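Local coordinates for protein possible galactose mutarotase (Streptomyces platensis subsp. rosaceus, PDB 4RNL) that is probably a galactose mutarotase, of the aldose 1-epimerase family, interconverting the alpha and beta anomers of a sugar, though its function has not been established, at residues G83-R88 with P313-R318; P174-L179 with S323-P328; D97-A102 with G145-L150; D242-L247 with E308-P313; R88-S93 with G108-H113. All coordinates share one frame; numbering follows the deposited sequence.

Contact 1 of 5, residues G83-R88 with P313-R318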
# COMPACT_ATOMS: atom_id res chain seq x y z
N GLY A 83 6.46 -1.24 5.90
CA GLY A 83 7.63 -2.11 5.98
C GLY A 83 8.06 -2.18 7.44
O GLY A 83 7.51 -1.43 8.25
N ARG A 84 9.05 -3.01 7.78
CA ARG A 84 9.86 -3.79 6.83
C ARG A 84 9.09 -4.97 6.24
O ARG A 84 9.45 -5.48 5.18
CB ARG A 84 11.12 -4.31 7.55
CG ARG A 84 12.15 -4.96 6.63
CD ARG A 84 13.34 -5.52 7.41
NE ARG A 84 14.07 -4.50 8.18
CZ ARG A 84 15.36 -4.61 8.50
NH1 ARG A 84 16.06 -5.67 8.10
NH2 ARG A 84 15.96 -3.66 9.20
N TYR A 85 8.05 -5.40 6.93
CA TYR A 85 7.25 -6.54 6.46
C TYR A 85 5.77 -6.18 6.48
O TYR A 85 5.18 -5.99 7.55
CB TYR A 85 7.53 -7.84 7.24
CG TYR A 85 6.87 -9.02 6.55
CD1 TYR A 85 5.54 -9.33 6.80
CD2 TYR A 85 7.55 -9.78 5.60
CE1 TYR A 85 4.91 -10.36 6.14
CE2 TYR A 85 6.94 -10.82 4.94
CZ TYR A 85 5.61 -11.10 5.21
OH TYR A 85 4.96 -12.12 4.55
N ALA A 86 5.16 -6.10 5.30
CA ALA A 86 3.76 -5.71 5.20
C ALA A 86 2.87 -6.89 5.55
O ALA A 86 3.16 -8.03 5.19
CB ALA A 86 3.43 -5.20 3.81
N ASN A 87 1.76 -6.58 6.22
CA ASN A 87 0.84 -7.58 6.76
C ASN A 87 1.42 -8.37 7.95
O ASN A 87 2.28 -7.86 8.67
CB ASN A 87 0.29 -8.50 5.67
CG ASN A 87 -1.15 -8.89 5.93
OD1 ASN A 87 -1.41 -9.89 6.58
ND2 ASN A 87 -2.09 -8.06 5.46
N ARG A 88 0.95 -9.59 8.15
CA ARG A 88 1.13 -10.25 9.44
C ARG A 88 2.19 -11.34 9.45
O ARG A 88 2.34 -12.09 8.48
CB ARG A 88 -0.21 -10.84 9.92
CG ARG A 88 -1.26 -9.79 10.19
CD ARG A 88 -2.59 -10.38 10.64
NE ARG A 88 -3.46 -9.29 11.10
CZ ARG A 88 -4.20 -8.54 10.29
NH1 ARG A 88 -4.21 -8.78 8.98
NH2 ARG A 88 -4.94 -7.55 10.78
N PRO A 313 0.71 -12.99 3.24
CA PRO A 313 0.77 -12.92 4.71
C PRO A 313 1.50 -14.12 5.30
O PRO A 313 1.34 -15.23 4.80
CB PRO A 313 -0.70 -12.96 5.13
CG PRO A 313 -1.43 -12.35 3.96
CD PRO A 313 -0.67 -12.80 2.74
N ASP A 314 2.30 -13.87 6.33
CA ASP A 314 2.98 -14.91 7.10
C ASP A 314 4.03 -15.69 6.30
O ASP A 314 4.38 -16.81 6.66
CB ASP A 314 1.98 -15.88 7.75
CG ASP A 314 2.57 -16.63 8.93
OD1 ASP A 314 3.43 -16.04 9.62
OD2 ASP A 314 2.20 -17.81 9.17
N SER A 315 4.53 -15.10 5.22
CA SER A 315 5.54 -15.80 4.41
C SER A 315 6.80 -16.23 5.16
O SER A 315 7.35 -17.31 4.87
CB SER A 315 5.91 -14.98 3.16
OG SER A 315 4.78 -14.83 2.30
N PRO A 316 7.27 -15.43 6.14
CA PRO A 316 8.46 -15.91 6.87
C PRO A 316 8.23 -17.20 7.66
O PRO A 316 9.20 -17.83 8.09
CB PRO A 316 8.77 -14.74 7.82
CG PRO A 316 8.27 -13.54 7.07
CD PRO A 316 6.98 -14.02 6.47
N ASN A 317 6.97 -17.59 7.84
CA ASN A 317 6.66 -18.87 8.49
C ASN A 317 6.08 -19.89 7.53
O ASN A 317 5.64 -20.96 7.95
CB ASN A 317 5.67 -18.63 9.64
CG ASN A 317 6.32 -17.97 10.82
OD1 ASN A 317 7.38 -18.40 11.29
ND2 ASN A 317 5.70 -16.89 11.32
N ARG A 318 6.08 -19.56 6.24
CA ARG A 318 5.46 -20.40 5.22
C ARG A 318 6.40 -20.59 4.03
O ARG A 318 6.36 -19.81 3.08
CB ARG A 318 4.15 -19.75 4.74
CG ARG A 318 3.03 -19.74 5.78
CD ARG A 318 2.52 -21.15 6.06
NE ARG A 318 1.91 -21.79 4.89
CZ ARG A 318 0.60 -21.87 4.68
NH1 ARG A 318 0.14 -22.47 3.59
NH2 ARG A 318 -0.25 -21.35 5.55
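R88 and P313 bring the two backbones together, their CA atoms 5.4 Å apart, where two loops of the beta-sandwich fold of galactose mutarotases meet in the buried interior. The backbones join by a single, weak hydrogen bond, from D314 N to R88 O at 2.8 Å. From there 313-318 turns into a short 3-10 segment, 315-317, and presents its beginning to Y85. This is a worked example of loops joined without sheet pairing, largely by one long side chain. CG of Y85 stands anti to the backbone N (chi1 -170°), and the ring reaches P316 tip to tip. P316 CD lies 3.5 Å from Y85 CZ, while P316 CG makes an off-centre CH-pi contact, 4.2 Å from the ring centroid. The phenol oxygen accepts a hydrogen bond from S315 N at 3.1 Å, at the start of the 3-10 segment. A phenylalanine here would probably leave S315 N without its acceptor and the turn less firmly held to the 83-88 loop. N87 OD1 rests 3.5 Å from P313 CB and also takes a weak bond from R88 N. S315 OG turns to F312 O, and D314 OD1 accepts from A90 N. Within the turn that same D314 OD1, on its syn side, receives N317 ND2 at 3.0 Å, with an N-H...O angle of 163°.

Contact 2 of 5, residues P174-L179 with S323-P328. With PO4 (phosphate ion), chain I.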
# COMPACT_ATOMS: atom_id res chain seq x y z
N PRO A 174 21.17 -11.49 6.04
CA PRO A 174 19.88 -12.08 5.64
C PRO A 174 18.71 -11.53 6.46
O PRO A 174 18.82 -11.34 7.68
CB PRO A 174 20.07 -13.57 5.93
CG PRO A 174 21.55 -13.79 5.76
CD PRO A 174 22.20 -12.52 6.28
N THR A 175 17.62 -11.22 5.77
CA THR A 175 16.47 -10.63 6.40
C THR A 175 15.24 -11.00 5.59
O THR A 175 15.35 -11.69 4.58
CB THR A 175 16.63 -9.10 6.51
OG1 THR A 175 15.69 -8.59 7.46
CG2 THR A 175 16.43 -8.41 5.15
N VAL A 176 14.07 -10.54 6.03
CA VAL A 176 12.87 -10.65 5.21
C VAL A 176 12.39 -9.23 4.90
O VAL A 176 12.57 -8.32 5.71
CB VAL A 176 11.75 -11.46 5.89
CG1 VAL A 176 12.19 -12.90 6.10
CG2 VAL A 176 11.35 -10.83 7.22
N VAL A 177 11.83 -9.06 3.70
CA VAL A 177 11.39 -7.75 3.21
C VAL A 177 10.11 -7.94 2.40
O VAL A 177 10.02 -8.85 1.57
CB VAL A 177 12.43 -7.09 2.28
CG1 VAL A 177 11.98 -5.65 1.94
CG2 VAL A 177 13.79 -7.06 2.91
N ASN A 178 9.13 -7.08 2.63
CA ASN A 178 7.87 -7.10 1.89
C ASN A 178 7.29 -5.70 1.99
O ASN A 178 6.60 -5.38 2.97
CB ASN A 178 6.94 -8.14 2.52
CG ASN A 178 5.62 -8.32 1.76
OD1 ASN A 178 5.53 -8.10 0.55
ND2 ASN A 178 4.59 -8.72 2.50
N LEU A 179 7.59 -4.85 1.02
CA LEU A 179 7.14 -3.45 1.08
C LEU A 179 5.92 -3.22 0.21
O LEU A 179 5.81 -3.78 -0.87
CB LEU A 179 8.26 -2.52 0.62
CG LEU A 179 9.62 -2.77 1.27
CD1 LEU A 179 10.67 -1.83 0.72
CD2 LEU A 179 9.50 -2.60 2.77
N SER A 323 9.24 -16.60 -1.71
CA SER A 323 10.17 -16.20 -0.66
C SER A 323 10.22 -14.69 -0.48
O SER A 323 10.24 -13.94 -1.45
CB SER A 323 11.58 -16.69 -0.98
OG SER A 323 12.51 -16.33 0.04
N THR A 324 10.23 -14.24 0.77
CA THR A 324 10.46 -12.83 1.06
C THR A 324 11.87 -12.59 1.61
O THR A 324 12.18 -11.50 2.09
CB THR A 324 9.43 -12.30 2.06
OG1 THR A 324 9.54 -13.03 3.29
CG2 THR A 324 8.02 -12.47 1.51
N VAL A 325 12.73 -13.60 1.53
CA VAL A 325 14.10 -13.46 2.06
C VAL A 325 14.96 -12.60 1.14
O VAL A 325 14.86 -12.70 -0.09
CB VAL A 325 14.75 -14.85 2.29
CG1 VAL A 325 16.22 -14.73 2.73
CG2 VAL A 325 13.97 -15.62 3.32
N LEU A 326 15.77 -11.73 1.73
CA LEU A 326 16.77 -10.97 0.97
C LEU A 326 18.14 -11.21 1.61
O LEU A 326 18.26 -11.19 2.84
CB LEU A 326 16.45 -9.47 0.98
CG LEU A 326 17.44 -8.59 0.20
CD1 LEU A 326 17.33 -8.88 -1.30
CD2 LEU A 326 17.22 -7.11 0.48
N ARG A 327 19.15 -11.46 0.79
CA ARG A 327 20.49 -11.76 1.28
C ARG A 327 21.51 -10.76 0.76
O ARG A 327 21.26 -10.11 -0.25
CB ARG A 327 20.89 -13.18 0.87
CG ARG A 327 20.06 -14.23 1.57
CD ARG A 327 20.46 -15.64 1.18
NE ARG A 327 19.52 -16.59 1.76
CZ ARG A 327 19.56 -16.99 3.02
NH1 ARG A 327 20.52 -16.55 3.83
NH2 ARG A 327 18.65 -17.84 3.48
N PRO A 328 22.66 -10.62 1.45
CA PRO A 328 23.67 -9.68 0.96
C PRO A 328 24.09 -9.99 -0.47
O PRO A 328 24.21 -11.17 -0.83
CB PRO A 328 24.84 -9.90 1.93
CG PRO A 328 24.19 -10.33 3.19
CD PRO A 328 23.02 -11.20 2.76
P PO4 I . 10.26 -19.93 -3.39
O1 PO4 I . 11.28 -20.29 -2.33
O2 PO4 I . 10.55 -20.72 -4.65
O3 PO4 I . 10.33 -18.45 -3.72
O4 PO4 I . 8.89 -20.29 -2.87
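V177 and L326 form the apolar centre, V177 CG2 lying 4.1 Å from L326 CB, with L150 of strand 150-159 packed against both. On the other face of the small sheet V176 CG1 meets V325 CG2 more loosely, at 4.3 Å, with F94 touching V176 and L96 touching V325. Beside V176 sits T324, whose OG1 is held between its own backbone N and carbonyl carbon (chi1 61°); there it lies 3.8 Å from V176 CB. Moving outward, the backbones are stitched by three hydrogen bonds. T175 N to L326 O and L326 N to T175 O, the latter 2.9 Å, frame the T175-L326 hydrogen-bonded pair. The third, V177 N to T324 O, also 2.9 Å, follows the non-hydrogen-bonded V176-V325 pair. Farther out, P174 CD abuts P328 CD at 3.8 Å. At the polar edge the extended chain of R327 brings NH1 to 3.5 Å from P174 CG, and that same NH1 forms a salt bridge with D97. At the far end S323 OG accepts from V325 N, an ST turn, while S323 N donates to O3 of a phosphate ion that probably came from the crystallisation liquor. The whole is a minimal two-stranded antiparallel sheet, whose apolar side chains reach strand 150-159 of the large sheet on one face and strand 93-96 on the other, within the beta-sandwich of this family.

Contact 3 of 5, residues D97-A102 with G145-L150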
# COMPACT_ATOMS: atom_id res chain seq x y z
N ASP A 97 17.57 -18.75 8.80
CA ASP A 97 18.87 -19.41 8.93
C ASP A 97 19.13 -19.94 10.33
O ASP A 97 20.18 -19.68 10.92
CB ASP A 97 20.00 -18.47 8.49
CG ASP A 97 19.87 -18.03 7.04
OD1 ASP A 97 19.13 -18.69 6.29
OD2 ASP A 97 20.52 -17.04 6.66
N GLY A 98 18.16 -20.68 10.87
CA GLY A 98 18.35 -21.39 12.13
C GLY A 98 18.19 -20.53 13.37
O GLY A 98 18.24 -21.02 14.50
N ARG A 99 17.98 -19.23 13.15
CA ARG A 99 17.87 -18.26 14.22
C ARG A 99 16.43 -17.78 14.38
O ARG A 99 15.76 -17.46 13.39
CB ARG A 99 18.79 -17.07 13.92
CG ARG A 99 18.60 -15.86 14.81
CD ARG A 99 19.92 -15.13 15.02
NE ARG A 99 20.05 -13.93 14.19
CZ ARG A 99 20.04 -12.69 14.65
NH1 ARG A 99 20.17 -11.67 13.81
NH2 ARG A 99 19.89 -12.45 15.95
N THR A 100 15.94 -17.75 15.62
CA THR A 100 14.59 -17.26 15.92
C THR A 100 14.60 -15.76 16.15
O THR A 100 15.33 -15.26 17.00
CB THR A 100 13.99 -17.96 17.16
OG1 THR A 100 13.86 -19.37 16.91
CG2 THR A 100 12.61 -17.39 17.48
N ASP A 101 13.79 -15.05 15.37
CA ASP A 101 13.68 -13.60 15.49
C ASP A 101 12.41 -13.22 16.23
O ASP A 101 11.32 -13.64 15.86
CB ASP A 101 13.67 -12.95 14.09
CG ASP A 101 15.01 -13.08 13.39
OD1 ASP A 101 15.92 -12.27 13.69
OD2 ASP A 101 15.16 -14.00 12.55
N ALA A 102 12.54 -12.42 17.28
CA ALA A 102 11.39 -12.00 18.07
C ALA A 102 10.94 -10.59 17.71
O ALA A 102 11.73 -9.64 17.76
CB ALA A 102 11.71 -12.08 19.57
N GLY A 145 13.16 -5.67 15.57
CA GLY A 145 13.47 -7.08 15.67
C GLY A 145 13.97 -7.74 14.39
O GLY A 145 14.43 -8.87 14.44
N PHE A 146 13.88 -7.05 13.26
CA PHE A 146 14.33 -7.62 11.99
C PHE A 146 15.85 -7.52 11.89
O PHE A 146 16.42 -6.48 12.17
CB PHE A 146 13.66 -6.89 10.81
CG PHE A 146 12.17 -7.07 10.74
CD1 PHE A 146 11.62 -8.17 10.09
CD2 PHE A 146 11.31 -6.14 11.32
CE1 PHE A 146 10.24 -8.35 10.02
CE2 PHE A 146 9.92 -6.32 11.26
CZ PHE A 146 9.39 -7.42 10.61
N PRO A 147 16.51 -8.62 11.48
CA PRO A 147 17.97 -8.62 11.40
C PRO A 147 18.48 -7.93 10.12
O PRO A 147 17.78 -7.90 9.11
CB PRO A 147 18.31 -10.11 11.39
CG PRO A 147 17.14 -10.74 10.69
CD PRO A 147 15.93 -9.91 11.05
N GLY A 148 19.67 -7.37 10.19
CA GLY A 148 20.28 -6.76 9.01
C GLY A 148 19.92 -5.31 8.82
O GLY A 148 18.76 -4.91 9.03
N ALA A 149 20.90 -4.50 8.44
CA ALA A 149 20.63 -3.13 8.04
C ALA A 149 20.08 -3.14 6.62
O ALA A 149 20.75 -3.62 5.70
CB ALA A 149 21.89 -2.29 8.12
N LEU A 150 18.88 -2.60 6.44
CA LEU A 150 18.22 -2.61 5.13
C LEU A 150 18.25 -1.21 4.53
O LEU A 150 17.63 -0.29 5.06
CB LEU A 150 16.78 -3.12 5.26
CG LEU A 150 16.04 -3.37 3.95
CD1 LEU A 150 16.60 -4.61 3.24
CD2 LEU A 150 14.54 -3.51 4.17
O HOH W 1 14.58 -10.23 16.82
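P147 is the tightly packed part of the contact: it packs against D101 and R99 of the strand 99-102, which meet it from the same side, D101 at CD and CG, R99 at CB. The carboxylate oxygen D101 OD1 comes within 3.5 Å of P147 CD and is nearly as close to CG, the two side chains crossing at about a right angle. From two residues earlier on the strand, R99 NH1 approaches P147 CB to 3.4 Å; the arginine and proline side chains slide past each other in opposite directions. The R99 chain is bent at chi2 (147°) and chi3 (101°), and D101 OD1 stands 4.2 Å above the centre of its guanidinium plane, a separation at which attraction between the charges would probably still help hold the group. The example shows a loop proline offering its ring carbons to the charged side chains of a strand. Toward G145 the packing gives way to solvent. There A102 O is 3.7 Å from G145 CA, and a water bridges the backbones, donating to A102 O and, at 2.7 Å, to G145 O. A side chain on G145 would run into A102 O, so the close passage depends on glycine. The strand 99-102 pairs with strand 93-96 in a two-stranded antiparallel hairpin, where D101 also touches F94 and L96; the 145-150 segment ends the loop between strands 132-139 and 150-159 and runs into the latter.

Contact 4 of 5, residues D242-L247 with E308-P313. With GOL (glycerol), chain E.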
# COMPACT_ATOMS: atom_id res chain seq x y z
N ASP A 242 -10.69 -8.67 3.87
CA ASP A 242 -9.37 -8.38 4.40
C ASP A 242 -8.56 -9.62 4.08
O ASP A 242 -8.19 -10.40 4.97
CB ASP A 242 -9.43 -8.14 5.91
CG ASP A 242 -8.10 -7.68 6.47
OD1 ASP A 242 -7.16 -7.41 5.68
OD2 ASP A 242 -7.99 -7.57 7.72
N HIS A 243 -8.32 -9.82 2.78
CA HIS A 243 -7.83 -11.09 2.26
C HIS A 243 -6.79 -10.89 1.18
O HIS A 243 -6.88 -9.95 0.39
CB HIS A 243 -8.99 -11.90 1.68
CG HIS A 243 -9.98 -12.34 2.71
ND1 HIS A 243 -10.96 -11.50 3.20
CD2 HIS A 243 -10.12 -13.52 3.36
CE1 HIS A 243 -11.68 -12.16 4.10
NE2 HIS A 243 -11.19 -13.38 4.21
N ASN A 244 -5.81 -11.79 1.15
CA ASN A 244 -4.79 -11.81 0.11
C ASN A 244 -5.25 -12.68 -1.05
O ASN A 244 -5.73 -13.81 -0.85
CB ASN A 244 -3.48 -12.38 0.68
CG ASN A 244 -2.42 -12.60 -0.39
OD1 ASN A 244 -1.76 -11.65 -0.84
ND2 ASN A 244 -2.24 -13.85 -0.80
N PHE A 245 -5.10 -12.16 -2.26
CA PHE A 245 -5.33 -12.93 -3.48
C PHE A 245 -4.00 -13.37 -4.10
O PHE A 245 -3.05 -12.60 -4.14
CB PHE A 245 -6.15 -12.09 -4.48
CG PHE A 245 -7.56 -11.84 -4.02
CD1 PHE A 245 -7.84 -10.84 -3.09
CD2 PHE A 245 -8.60 -12.65 -4.47
CE1 PHE A 245 -9.12 -10.63 -2.64
CE2 PHE A 245 -9.89 -12.44 -4.02
CZ PHE A 245 -10.16 -11.44 -3.10
N ALA A 246 -3.94 -14.62 -4.55
CA ALA A 246 -2.77 -15.12 -5.26
C ALA A 246 -2.92 -14.75 -6.73
O ALA A 246 -3.69 -15.37 -7.47
CB ALA A 246 -2.65 -16.64 -5.08
N LEU A 247 -2.19 -13.73 -7.16
CA LEU A 247 -2.31 -13.24 -8.52
C LEU A 247 -1.82 -14.27 -9.52
O LEU A 247 -0.78 -14.91 -9.31
CB LEU A 247 -1.50 -11.94 -8.67
CG LEU A 247 -1.95 -10.87 -7.68
CD1 LEU A 247 -1.08 -9.62 -7.79
CD2 LEU A 247 -3.41 -10.53 -7.93
N GLU A 308 -3.39 -3.59 -1.84
CA GLU A 308 -1.97 -3.57 -1.50
C GLU A 308 -1.25 -4.72 -2.16
O GLU A 308 -1.47 -5.89 -1.82
CB GLU A 308 -1.79 -3.68 0.02
CG GLU A 308 -2.73 -2.80 0.81
CD GLU A 308 -2.97 -3.32 2.21
OE1 GLU A 308 -1.99 -3.75 2.84
OE2 GLU A 308 -4.14 -3.33 2.66
N THR A 309 -0.37 -4.39 -3.10
CA THR A 309 0.41 -5.43 -3.79
C THR A 309 1.52 -5.87 -2.86
O THR A 309 2.19 -5.04 -2.24
CB THR A 309 0.97 -4.89 -5.10
OG1 THR A 309 1.75 -3.73 -4.82
CG2 THR A 309 -0.18 -4.49 -6.05
N GLN A 310 1.74 -7.18 -2.76
CA GLN A 310 2.57 -7.69 -1.68
C GLN A 310 2.93 -9.15 -1.91
O GLN A 310 2.38 -9.81 -2.79
CB GLN A 310 1.78 -7.58 -0.38
CG GLN A 310 0.50 -8.42 -0.42
CD GLN A 310 -0.21 -8.50 0.90
OE1 GLN A 310 0.07 -7.71 1.81
NE2 GLN A 310 -1.13 -9.46 1.04
N HIS A 311 3.88 -9.65 -1.11
CA HIS A 311 4.01 -11.09 -0.94
C HIS A 311 2.99 -11.54 0.11
O HIS A 311 2.43 -10.71 0.83
CB HIS A 311 5.44 -11.47 -0.55
CG HIS A 311 6.38 -11.59 -1.72
ND1 HIS A 311 6.49 -10.62 -2.68
CD2 HIS A 311 7.24 -12.58 -2.07
CE1 HIS A 311 7.38 -10.99 -3.59
NE2 HIS A 311 7.85 -12.18 -3.24
N PHE A 312 2.73 -12.84 0.19
CA PHE A 312 1.61 -13.37 0.98
C PHE A 312 1.81 -13.17 2.49
O PHE A 312 2.95 -13.20 2.97
CB PHE A 312 1.43 -14.87 0.72
CG PHE A 312 1.14 -15.25 -0.71
CD1 PHE A 312 0.88 -14.28 -1.68
CD2 PHE A 312 1.12 -16.59 -1.08
CE1 PHE A 312 0.62 -14.66 -3.00
CE2 PHE A 312 0.86 -16.97 -2.39
CZ PHE A 312 0.61 -16.00 -3.35
N PRO A 313 0.71 -12.99 3.24
CA PRO A 313 0.77 -12.92 4.71
C PRO A 313 1.50 -14.12 5.30
O PRO A 313 1.34 -15.23 4.80
CB PRO A 313 -0.70 -12.96 5.13
CG PRO A 313 -1.43 -12.35 3.96
CD PRO A 313 -0.67 -12.80 2.74
C1 GOL E . -4.78 -4.75 5.65
O1 GOL E . -3.53 -4.18 5.36
C2 GOL E . -4.72 -5.52 6.98
O2 GOL E . -4.80 -6.92 6.74
C3 GOL E . -5.89 -5.04 7.83
O3 GOL E . -6.09 -5.89 8.94
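N244 and Q310 share the one direct hydrogen bond of the contact: Q310 NE2 donates to N244 OD1 at 3.0 Å, nearly straight at 165° but tilted 30° from the plane of the N244 carbonyl. Each amide has a second partner, N244 ND2 donating to T208 and Q310 NE2 to Q280, so both amide groups are fixed in rotation. The packing contacts lie alongside. F312 CZ packs on A246 CB at 3.7 Å, F312 CD1 comes to 3.3 Å from N244 ND2, which lies obliquely by the ring, and P313 CD covers N244 CB at 3.5 Å. Beyond, F321 meets the F312 ring edge-to-face. Polar bonds to a glycerol, probably from the crystallisation liquor, make the third group. Its O2 and O3 donate to D242 OD1 and OD2, the first at 2.6 Å, and its O1 donates to E308 OE2 at 2.9 Å. Strands 242-246 and 305-310 flank strand 278-282 in the seven-stranded sheet, and D242 and E308, carried by these strands, line a pocket consistent with the sugar site of aldose 1-epimerases.

Contact 5 of 5, residues R88-S93 with G108-H113. With GOL (glycerol), chain E.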
# COMPACT_ATOMS: atom_id res chain seq x y z
N ARG A 88 0.95 -9.59 8.15
CA ARG A 88 1.13 -10.25 9.44
C ARG A 88 2.19 -11.34 9.45
O ARG A 88 2.34 -12.09 8.48
CB ARG A 88 -0.21 -10.84 9.92
CG ARG A 88 -1.26 -9.79 10.19
CD ARG A 88 -2.59 -10.38 10.64
NE ARG A 88 -3.46 -9.29 11.10
CZ ARG A 88 -4.20 -8.54 10.29
NH1 ARG A 88 -4.21 -8.78 8.98
NH2 ARG A 88 -4.94 -7.55 10.78
N ILE A 89 2.91 -11.42 10.56
CA ILE A 89 3.79 -12.55 10.85
C ILE A 89 3.25 -13.21 12.10
O ILE A 89 3.17 -12.58 13.16
CB ILE A 89 5.24 -12.09 11.06
CG1 ILE A 89 5.80 -11.49 9.77
CG2 ILE A 89 6.12 -13.27 11.55
CD1 ILE A 89 7.19 -10.84 9.92
N ALA A 90 2.85 -14.47 11.98
CA ALA A 90 2.19 -15.17 13.07
C ALA A 90 3.06 -15.25 14.32
O ALA A 90 4.25 -15.58 14.25
CB ALA A 90 1.76 -16.56 12.61
N GLY A 91 2.46 -14.92 15.46
CA GLY A 91 3.12 -15.05 16.75
C GLY A 91 4.25 -14.05 16.97
O GLY A 91 5.01 -14.19 17.94
N ALA A 92 4.35 -13.07 16.09
CA ALA A 92 5.41 -12.06 16.15
C ALA A 92 6.77 -12.74 16.24
O ALA A 92 7.65 -12.31 16.99
CB ALA A 92 5.21 -11.12 17.34
N SER A 93 6.95 -13.81 15.46
CA SER A 93 8.18 -14.58 15.50
C SER A 93 8.37 -15.35 14.20
O SER A 93 7.39 -15.78 13.59
CB SER A 93 8.13 -15.57 16.66
OG SER A 93 9.36 -16.25 16.78
N GLY A 108 -2.57 -8.21 18.50
CA GLY A 108 -2.80 -9.38 19.33
C GLY A 108 -1.48 -10.09 19.53
O GLY A 108 -0.50 -9.48 19.98
N ARG A 109 -1.42 -11.37 19.18
CA ARG A 109 -0.19 -12.14 19.37
C ARG A 109 0.77 -11.95 18.22
O ARG A 109 1.93 -12.37 18.30
CB ARG A 109 -0.52 -13.63 19.52
CG ARG A 109 -1.16 -13.99 20.84
CD ARG A 109 -1.62 -15.44 20.85
NE ARG A 109 -2.97 -15.56 21.40
CZ ARG A 109 -3.29 -16.25 22.49
NH1 ARG A 109 -2.36 -16.91 23.16
NH2 ARG A 109 -4.55 -16.29 22.89
N HIS A 110 0.30 -11.31 17.15
CA HIS A 110 1.04 -11.25 15.90
C HIS A 110 1.77 -9.93 15.70
O HIS A 110 1.47 -8.93 16.36
CB HIS A 110 0.10 -11.47 14.71
CG HIS A 110 -0.79 -12.67 14.86
ND1 HIS A 110 -0.32 -13.90 15.24
CD2 HIS A 110 -2.12 -12.82 14.68
CE1 HIS A 110 -1.32 -14.76 15.30
NE2 HIS A 110 -2.43 -14.13 14.96
N SER A 111 2.72 -9.93 14.77
CA SER A 111 3.33 -8.69 14.29
C SER A 111 2.63 -8.23 13.02
O SER A 111 2.39 -9.04 12.12
CB SER A 111 4.81 -8.93 14.01
OG SER A 111 5.33 -7.91 13.16
N LEU A 112 2.30 -6.94 12.94
CA LEU A 112 1.60 -6.39 11.78
C LEU A 112 2.34 -5.20 11.21
O LEU A 112 2.74 -4.30 11.97
CB LEU A 112 0.18 -5.94 12.16
CG LEU A 112 -0.61 -5.14 11.12
CD1 LEU A 112 -0.99 -6.00 9.91
CD2 LEU A 112 -1.85 -4.54 11.76
N HIS A 113 2.54 -5.20 9.89
CA HIS A 113 3.04 -4.04 9.16
C HIS A 113 4.36 -3.49 9.70
O HIS A 113 4.58 -2.28 9.72
CB HIS A 113 1.98 -2.91 9.13
CG HIS A 113 0.77 -3.23 8.30
ND1 HIS A 113 0.80 -4.10 7.23
CD2 HIS A 113 -0.50 -2.77 8.37
CE1 HIS A 113 -0.40 -4.17 6.68
NE2 HIS A 113 -1.21 -3.37 7.35
C1 GOL E . -4.78 -4.75 5.65
O1 GOL E . -3.53 -4.18 5.36
C2 GOL E . -4.72 -5.52 6.98
O2 GOL E . -4.80 -6.92 6.74
C3 GOL E . -5.89 -5.04 7.83
O3 GOL E . -6.09 -5.89 8.94
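R88 and L112 lie at the glycerol pocket, in a two-stranded antiparallel pairing whose ends carry side chains to the glycerol. They form its non-hydrogen-bonded pair and lie side by side, pointing the same way, with L112 CD1 3.8 Å from R88 CG and over the centre of one guanidinium face. CD1 also covers one face of the H113 ring, 3.5 Å above its centre, so a single methyl serves two polar groups. The extended R88 chain sends NH2 to glycerol O3 at 2.7 Å and NH1 to O2 at 3.0 Å, while H113 NE2 donates to O1. An alanine in place of R88 would probably leave N107 OD1 without the NE-H it accepts, and the glycerol hydroxyls without two donors. Next along, I89 and S111 make the hydrogen-bonded pair: I89 N to S111 O at 2.9 Å, and S111 N to I89 O. I89 O also accepts from A92 N, closing a type II beta turn with G91 at its third position. H110 meets that turn: G91 N donates to H110 ND1 at 3.0 Å, almost straight at 176° and in the ring plane, with T213 OG1 bonded to NE2. S111 CB packs against A92 CB at 4.0 Å. A short beta pairing followed by a turn, with an arginine and a histidine reaching the same glycerol, is consistent with the sugar pocket of a mutarotase.

How the contacts relate
From the N terminus, segment 83-88 opens contact 1, which joins two loops and closes only at 313-318. Within that span contact 5 starts at 88-93 and contact 3 at 97-102; contact 5 closes at 108-113, before contact 3 closes at 145-150, so the two cross. Contact 3 ties the 93-102 hairpin to the loop before strand 150-159. Contact 2 opens at 174-179 and closes last, at 323-328, pairing strands 175-176 and 325-326; it crosses contact 1, and contact 4, between 242-247 and 308-313, lies within both spans. Contact 1 touches all the others. Contacts 4 and 5 both reach the same glycerol, where the seven-stranded sheet and the short pairing 88-89/111-112 come together.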